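Local coordinates for reticulocyte binding protein (Streptococcus agalactiae COH1, PDB 3FAX), which probably hydrolyses alpha-glucans as a multidomain enzyme of the alpha-amylase family, with glucose units bound at its barrel, at residues 487-492 with 502-507; 482-487 with 514-519. One frame throughout, in Å; residues are numbered along the deposited sequence.

How the contacts relate
Both contacts lie on the catalytic (beta/alpha)8 barrel, and they share G487. From the N terminus, the chain first runs up barrel strand 482-485, leaves it through E486 and G487, and makes a long excursion before returning as strand 513-517, which leads straight into helix 518-525. Contact 2 pairs these two strands side by side and so closes the whole excursion. Contact 1 is nested within it, closing a smaller loop where 502-507 folds back on 487-492. The two meet at Q504, whose NE2 reaches F516 O and D518 OD1, and at W488, which packs on D518. Together they tie two strand ends, a helix start and a calcium-bound loop beside the same bound glucose.

Contact 1: residues 487-492 with 502-507; sequences GWRTFQ and ADQDWM. With CA (calcium ion), chain F; GLC (alpha-D-glucopyranose), chain B.
G487 and D503 bring their backbones to a CA-CA distance of 3.7 Å, and the one backbone bond across the contact follows at once, Q504 N giving its hydrogen to G487 O over 2.8 Å. Neither segment is a strand: R489 is the centre of an inverse gamma turn, while D503 opens an Asx turn, its OD1 taking D505 N at 2.8 Å, ahead of the 3-10 segment starting at Q504. R489 stretches out from CG to NE and forms a salt bridge with D505, gripping it side-on with two hydrogen bonds, NE to OD2 at 2.8 Å and NH2 to OD1 at 3.1 Å. Both oxygens lie near the guanidinium plane, but the nitrogens come from above the carboxylate, the two planes being 48° apart. Q504 CB covers one face of this guanidinium. With its chain extended beyond CG (chi2 172°), Q504 carries its amide between two side chains: OE1 lies 3.2 Å from R489 NH1, and NE2 lies 3.7 Å from W488 CZ3, amide and indole turned 76° to each other. The polar grip on NE2 comes from D518 OD1 and F516 O. W488 offers a face of its indole as a platform for the bound glucose; O3 hangs over the six-membered ring, near its rim, and C4 lies 4.0 Å from W488 CG above the five-membered one. On the indole edge, NE1 bonds to E486 OE2. Such an aromatic surface under a sugar is common in carbohydrate-active sites. M507 O binds a calcium ion together with T510, D511, D561 and D565. W506 and A502 pack on helix 464-477, Q504 and M507 on V515 of strand 513-517, and W488 on the start of helix 518-525.

Contact 2: residues 482-487 with 514-519; sequences IMIGEG and GVFSDD. With GLC (alpha-D-glucopyranose), chain B.
G514 O is approached by two neighbours on strand 482-485: G485 N donates to it over 2.9 Å, nearly head-on to the carbonyl, and I484 CA adds a CA-H...O contact at 3.2 Å. G514 N turns to the same strand and bonds to M483 O at 3.0 Å, so that G514 brackets I484. Beyond this the strands part, and the bond from F516 N to G485 O is weak at 3.4 Å. Water 1 enters there, accepting from G487 N at 2.8 Å. These are the fifth and sixth strands of the parallel (beta/alpha)8 barrel, crossing at -40°. F516 and I484 share the interior side: with CG1 between the backbone N and the carbonyl carbon (chi1 67°) and the chain extended beyond it, I484 CD1 comes within 4.2 Å of F516 CZ, and F616 meets the F516 ring edge-to-face. The same ring points an edge at E486 N, and its CD2 packs on E486 CG at 4.1 Å. V515 faces outward, laying CG1 against G487 CA. Past S517, the N-cap of helix 518-525, D518 OD2 accepts from O2 of the bound glucose at 2.7 Å, which R521 NH1 also holds.

Contact 1: residues 487-492 with 502-507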
loop_
_atom_site.group_PDB
_atom_site.type_symbol
_atom_site.label_atom_id
_atom_site.label_comp_id
_atom_site.label_asym_id
_atom_site.label_seq_id
_atom_site.Cartn_x
_atom_site.Cartn_y
_atom_site.Cartn_z
ATOM N N GLY A 487 -1.224 -5.175 -7.411
ATOM C CA GLY A 487 -2.128 -5.324 -8.560
ATOM C C GLY A 487 -2.948 -6.615 -8.595
ATOM O O GLY A 487 -3.246 -7.130 -9.670
ATOM N N TRP A 488 -3.332 -7.137 -7.436
ATOM C CA TRP A 488 -4.128 -8.363 -7.398
ATOM C C TRP A 488 -5.508 -8.149 -8.058
ATOM O O TRP A 488 -6.180 -7.147 -7.807
ATOM C CB TRP A 488 -4.333 -8.854 -5.965
ATOM C CG TRP A 488 -3.175 -8.707 -5.020
ATOM C CD1 TRP A 488 -3.218 -8.159 -3.779
ATOM C CD2 TRP A 488 -1.820 -9.125 -5.227
ATOM N NE1 TRP A 488 -1.978 -8.197 -3.195
ATOM C CE2 TRP A 488 -1.101 -8.795 -4.060
ATOM C CE3 TRP A 488 -1.146 -9.752 -6.278
ATOM C CZ2 TRP A 488 0.258 -9.061 -3.918
ATOM C CZ3 TRP A 488 0.198 -10.018 -6.138
ATOM C CH2 TRP A 488 0.889 -9.674 -4.963
ATOM N N ARG A 489 -5.932 -9.097 -8.884
ATOM C CA ARG A 489 -7.227 -8.998 -9.583
ATOM C C ARG A 489 -8.401 -9.170 -8.623
ATOM O O ARG A 489 -9.002 -10.247 -8.531
ATOM C CB ARG A 489 -7.311 -10.039 -10.688
ATOM C CG ARG A 489 -6.252 -9.873 -11.744
ATOM C CD ARG A 489 -6.255 -11.027 -12.710
ATOM N NE ARG A 489 -5.083 -10.979 -13.573
ATOM C CZ ARG A 489 -3.886 -11.470 -13.260
ATOM N NH1 ARG A 489 -3.675 -12.080 -12.097
ATOM N NH2 ARG A 489 -2.887 -11.360 -14.129
ATOM N N THR A 490 -8.713 -8.087 -7.920
ATOM C CA THR A 490 -9.710 -8.061 -6.855
ATOM C C THR A 490 -10.887 -7.124 -7.145
ATOM O O THR A 490 -11.821 -7.049 -6.336
ATOM C CB THR A 490 -9.058 -7.575 -5.542
ATOM O OG1 THR A 490 -8.231 -6.436 -5.822
ATOM C CG2 THR A 490 -8.206 -8.673 -4.930
ATOM N N PHE A 491 -10.851 -6.423 -8.284
ATOM C CA PHE A 491 -11.836 -5.386 -8.599
ATOM C C PHE A 491 -13.301 -5.797 -8.386
ATOM O O PHE A 491 -13.722 -6.863 -8.833
ATOM C CB PHE A 491 -11.667 -4.900 -10.036
ATOM C CG PHE A 491 -12.523 -3.715 -10.364
ATOM C CD1 PHE A 491 -12.168 -2.448 -9.921
ATOM C CD2 PHE A 491 -13.692 -3.864 -11.091
ATOM C CE1 PHE A 491 -12.960 -1.350 -10.211
ATOM C CE2 PHE A 491 -14.490 -2.767 -11.381
ATOM C CZ PHE A 491 -14.129 -1.513 -10.937
ATOM N N GLN A 492 -14.056 -4.928 -7.702
ATOM C CA GLN A 492 -15.490 -5.110 -7.456
ATOM C C GLN A 492 -16.310 -4.005 -8.120
ATOM O O GLN A 492 -17.234 -4.280 -8.886
ATOM C CB GLN A 492 -15.784 -5.098 -5.948
ATOM C CG GLN A 492 -15.339 -6.344 -5.191
ATOM C CD GLN A 492 -15.845 -7.634 -5.809
ATOM O OE1 GLN A 492 -15.140 -8.640 -5.819
ATOM N NE2 GLN A 492 -17.065 -7.607 -6.344
ATOM N N ALA A 502 -6.882 -1.093 -11.842
ATOM C CA ALA A 502 -5.455 -0.800 -11.672
ATOM C C ALA A 502 -4.728 -2.018 -11.117
ATOM O O ALA A 502 -4.183 -1.966 -10.020
ATOM C CB ALA A 502 -5.280 0.379 -10.733
ATOM N N ASP A 503 -4.723 -3.106 -11.886
ATOM C CA ASP A 503 -4.167 -4.393 -11.447
ATOM C C ASP A 503 -3.118 -4.888 -12.444
ATOM O O ASP A 503 -2.758 -4.176 -13.374
ATOM C CB ASP A 503 -5.290 -5.427 -11.273
ATOM C CG ASP A 503 -5.946 -5.802 -12.575
ATOM O OD1 ASP A 503 -5.300 -5.689 -13.639
ATOM O OD2 ASP A 503 -7.124 -6.214 -12.530
ATOM N N GLN A 504 -2.641 -6.112 -12.244
ATOM C CA GLN A 504 -1.576 -6.675 -13.058
ATOM C C GLN A 504 -1.834 -6.595 -14.568
ATOM O O GLN A 504 -0.913 -6.339 -15.333
ATOM C CB GLN A 504 -1.291 -8.113 -12.622
ATOM C CG GLN A 504 -0.444 -8.201 -11.342
ATOM C CD GLN A 504 -0.315 -9.623 -10.788
ATOM O OE1 GLN A 504 -1.017 -10.548 -11.223
ATOM N NE2 GLN A 504 0.575 -9.795 -9.812
ATOM N N ASP A 505 -3.084 -6.785 -14.992
ATOM C CA ASP A 505 -3.418 -6.779 -16.422
ATOM C C ASP A 505 -3.371 -5.385 -17.048
ATOM O O ASP A 505 -3.355 -5.248 -18.268
ATOM C CB ASP A 505 -4.780 -7.435 -16.643
ATOM C CG ASP A 505 -4.772 -8.906 -16.267
ATOM O OD1 ASP A 505 -3.725 -9.557 -16.475
ATOM O OD2 ASP A 505 -5.792 -9.411 -15.747
ATOM N N TRP A 506 -3.327 -4.363 -16.196
ATOM C CA TRP A 506 -3.164 -2.968 -16.599
ATOM C C TRP A 506 -1.742 -2.669 -17.087
ATOM O O TRP A 506 -1.520 -1.684 -17.795
ATOM C CB TRP A 506 -3.508 -2.085 -15.392
ATOM C CG TRP A 506 -3.436 -0.608 -15.579
ATOM C CD1 TRP A 506 -3.876 0.114 -16.647
ATOM C CD2 TRP A 506 -2.933 0.344 -14.630
ATOM N NE1 TRP A 506 -3.654 1.456 -16.436
ATOM C CE2 TRP A 506 -3.078 1.622 -15.203
ATOM C CE3 TRP A 506 -2.362 0.235 -13.355
ATOM C CZ2 TRP A 506 -2.672 2.786 -14.548
ATOM C CZ3 TRP A 506 -1.955 1.392 -12.706
ATOM C CH2 TRP A 506 -2.111 2.650 -13.306
ATOM N N MET A 507 -0.787 -3.524 -16.715
ATOM C CA MET A 507 0.619 -3.303 -17.053
ATOM C C MET A 507 0.920 -3.325 -18.562
ATOM O O MET A 507 1.903 -2.719 -18.991
ATOM C CB MET A 507 1.506 -4.318 -16.332
ATOM C CG MET A 507 1.479 -4.215 -14.813
ATOM S SD MET A 507 1.942 -2.595 -14.160
ATOM C CE MET A 507 0.338 -1.845 -13.921
HETATM CA CA CA F . 3.832 -1.416 -19.294
HETATM C C1 GLC B . -3.316 -13.520 -5.357
HETATM C C2 GLC B . -1.933 -13.101 -4.868
HETATM C C3 GLC B . -1.911 -12.985 -3.356
HETATM C C4 GLC B . -3.039 -12.080 -2.897
HETATM C C5 GLC B . -4.366 -12.607 -3.422
HETATM C C6 GLC B . -5.512 -11.716 -2.947
HETATM O O2 GLC B . -0.961 -14.045 -5.246
HETATM O O3 GLC B . -0.679 -12.458 -2.928
HETATM O O4 GLC B . -3.050 -12.088 -1.491
HETATM O O5 GLC B . -4.311 -12.654 -4.835
HETATM O O6 GLC B . -6.644 -11.896 -3.760
#

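Contact 2: residues 482-487 with 514-519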
loop_
_atom_site.group_PDB
_atom_site.type_symbol
_atom_site.label_atom_id
_atom_site.label_comp_id
_atom_site.label_asym_id
_atom_site.label_seq_id
_atom_site.Cartn_x
_atom_site.Cartn_y
_atom_site.Cartn_z
ATOM N N ILE A 482 7.735 8.078 -8.337
ATOM C CA ILE A 482 7.672 6.638 -8.526
ATOM C C ILE A 482 6.470 6.067 -7.794
ATOM O O ILE A 482 6.220 6.407 -6.650
ATOM C CB ILE A 482 8.980 5.964 -8.047
ATOM C CG1 ILE A 482 9.933 5.848 -9.229
ATOM C CG2 ILE A 482 8.731 4.587 -7.456
ATOM C CD1 ILE A 482 9.220 5.493 -10.528
ATOM N N MET A 483 5.715 5.212 -8.467
ATOM C CA MET A 483 4.534 4.610 -7.856
ATOM C C MET A 483 4.524 3.109 -8.066
ATOM O O MET A 483 4.753 2.624 -9.166
ATOM C CB MET A 483 3.255 5.236 -8.428
ATOM C CG MET A 483 3.040 6.677 -8.000
ATOM S SD MET A 483 1.353 7.266 -8.225
ATOM C CE MET A 483 1.393 8.787 -7.280
ATOM N N ILE A 484 4.268 2.370 -6.998
ATOM C CA ILE A 484 4.018 0.933 -7.119
ATOM C C ILE A 484 2.682 0.611 -6.453
ATOM O O ILE A 484 2.065 1.489 -5.856
ATOM C CB ILE A 484 5.175 0.090 -6.535
ATOM C CG1 ILE A 484 5.265 0.261 -5.018
ATOM C CG2 ILE A 484 6.510 0.467 -7.215
ATOM C CD1 ILE A 484 6.469 -0.422 -4.393
ATOM N N GLY A 485 2.224 -0.633 -6.579
ATOM C CA GLY A 485 1.013 -1.063 -5.880
ATOM C C GLY A 485 0.746 -2.548 -5.990
ATOM O O GLY A 485 1.302 -3.226 -6.847
ATOM N N GLU A 486 -0.105 -3.051 -5.104
ATOM C CA GLU A 486 -0.555 -4.437 -5.178
ATOM C C GLU A 486 -1.595 -4.554 -6.291
ATOM O O GLU A 486 -2.719 -4.089 -6.122
ATOM C CB GLU A 486 -1.213 -4.860 -3.871
ATOM C CG GLU A 486 -0.335 -4.913 -2.657
ATOM C CD GLU A 486 -1.060 -5.578 -1.486
ATOM O OE1 GLU A 486 -1.997 -4.962 -0.912
ATOM O OE2 GLU A 486 -0.701 -6.729 -1.154
ATOM N N GLY A 487 -1.224 -5.175 -7.411
ATOM C CA GLY A 487 -2.128 -5.324 -8.560
ATOM C C GLY A 487 -2.948 -6.615 -8.595
ATOM O O GLY A 487 -3.246 -7.130 -9.670
ATOM N N GLY A 514 4.162 0.488 -11.232
ATOM C CA GLY A 514 4.605 -0.915 -11.211
ATOM C C GLY A 514 3.811 -1.780 -10.232
ATOM O O GLY A 514 3.194 -1.260 -9.291
ATOM N N VAL A 515 3.836 -3.096 -10.434
ATOM C CA VAL A 515 3.113 -4.005 -9.535
ATOM C C VAL A 515 3.953 -5.150 -8.998
ATOM O O VAL A 515 4.816 -5.693 -9.686
ATOM C CB VAL A 515 1.832 -4.583 -10.178
ATOM C CG1 VAL A 515 0.856 -3.456 -10.515
ATOM C CG2 VAL A 515 2.165 -5.443 -11.395
ATOM N N PHE A 516 3.673 -5.512 -7.749
ATOM C CA PHE A 516 4.305 -6.656 -7.111
ATOM C C PHE A 516 4.125 -7.912 -7.947
ATOM O O PHE A 516 3.035 -8.189 -8.455
ATOM C CB PHE A 516 3.735 -6.883 -5.711
ATOM C CG PHE A 516 4.189 -5.866 -4.697
ATOM C CD1 PHE A 516 5.441 -5.980 -4.098
ATOM C CD2 PHE A 516 3.365 -4.815 -4.332
ATOM C CE1 PHE A 516 5.870 -5.055 -3.150
ATOM C CE2 PHE A 516 3.775 -3.885 -3.392
ATOM C CZ PHE A 516 5.039 -3.998 -2.799
ATOM N N SER A 517 5.222 -8.651 -8.084
ATOM C CA SER A 517 5.262 -9.901 -8.821
ATOM C C SER A 517 5.121 -11.066 -7.854
ATOM O O SER A 517 6.094 -11.498 -7.249
ATOM C CB SER A 517 6.582 -10.014 -9.595
ATOM O OG SER A 517 6.571 -11.109 -10.479
ATOM N N ASP A 518 3.896 -11.566 -7.703
ATOM C CA ASP A 518 3.662 -12.767 -6.900
ATOM C C ASP A 518 4.200 -14.031 -7.587
ATOM O O ASP A 518 4.427 -15.046 -6.930
ATOM C CB ASP A 518 2.171 -12.923 -6.521
ATOM C CG ASP A 518 1.222 -12.846 -7.719
ATOM O OD1 ASP A 518 1.520 -12.138 -8.708
ATOM O OD2 ASP A 518 0.152 -13.480 -7.651
ATOM N N ASP A 519 4.422 -13.965 -8.901
ATOM C CA ASP A 519 4.950 -15.117 -9.644
ATOM C C ASP A 519 6.384 -15.432 -9.226
ATOM O O ASP A 519 6.715 -16.592 -8.954
ATOM C CB ASP A 519 4.898 -14.885 -11.162
ATOM C CG ASP A 519 4.913 -16.181 -11.945
ATOM O OD1 ASP A 519 3.995 -17.000 -11.715
ATOM O OD2 ASP A 519 5.824 -16.388 -12.786
HETATM C C1 GLC B . -3.316 -13.520 -5.357
HETATM C C2 GLC B . -1.933 -13.101 -4.868
HETATM C C3 GLC B . -1.911 -12.985 -3.356
HETATM C C4 GLC B . -3.039 -12.080 -2.897
HETATM C C5 GLC B . -4.366 -12.607 -3.422
HETATM C C6 GLC B . -5.512 -11.716 -2.947
HETATM O O2 GLC B . -0.961 -14.045 -5.246
HETATM O O3 GLC B . -0.679 -12.458 -2.928
HETATM O O4 GLC B . -3.050 -12.088 -1.491
HETATM O O5 GLC B . -4.311 -12.654 -4.835
HETATM O O6 GLC B . -6.644 -11.896 -3.760
HETATM O O HOH W 1 1.055 -6.771 -7.814
#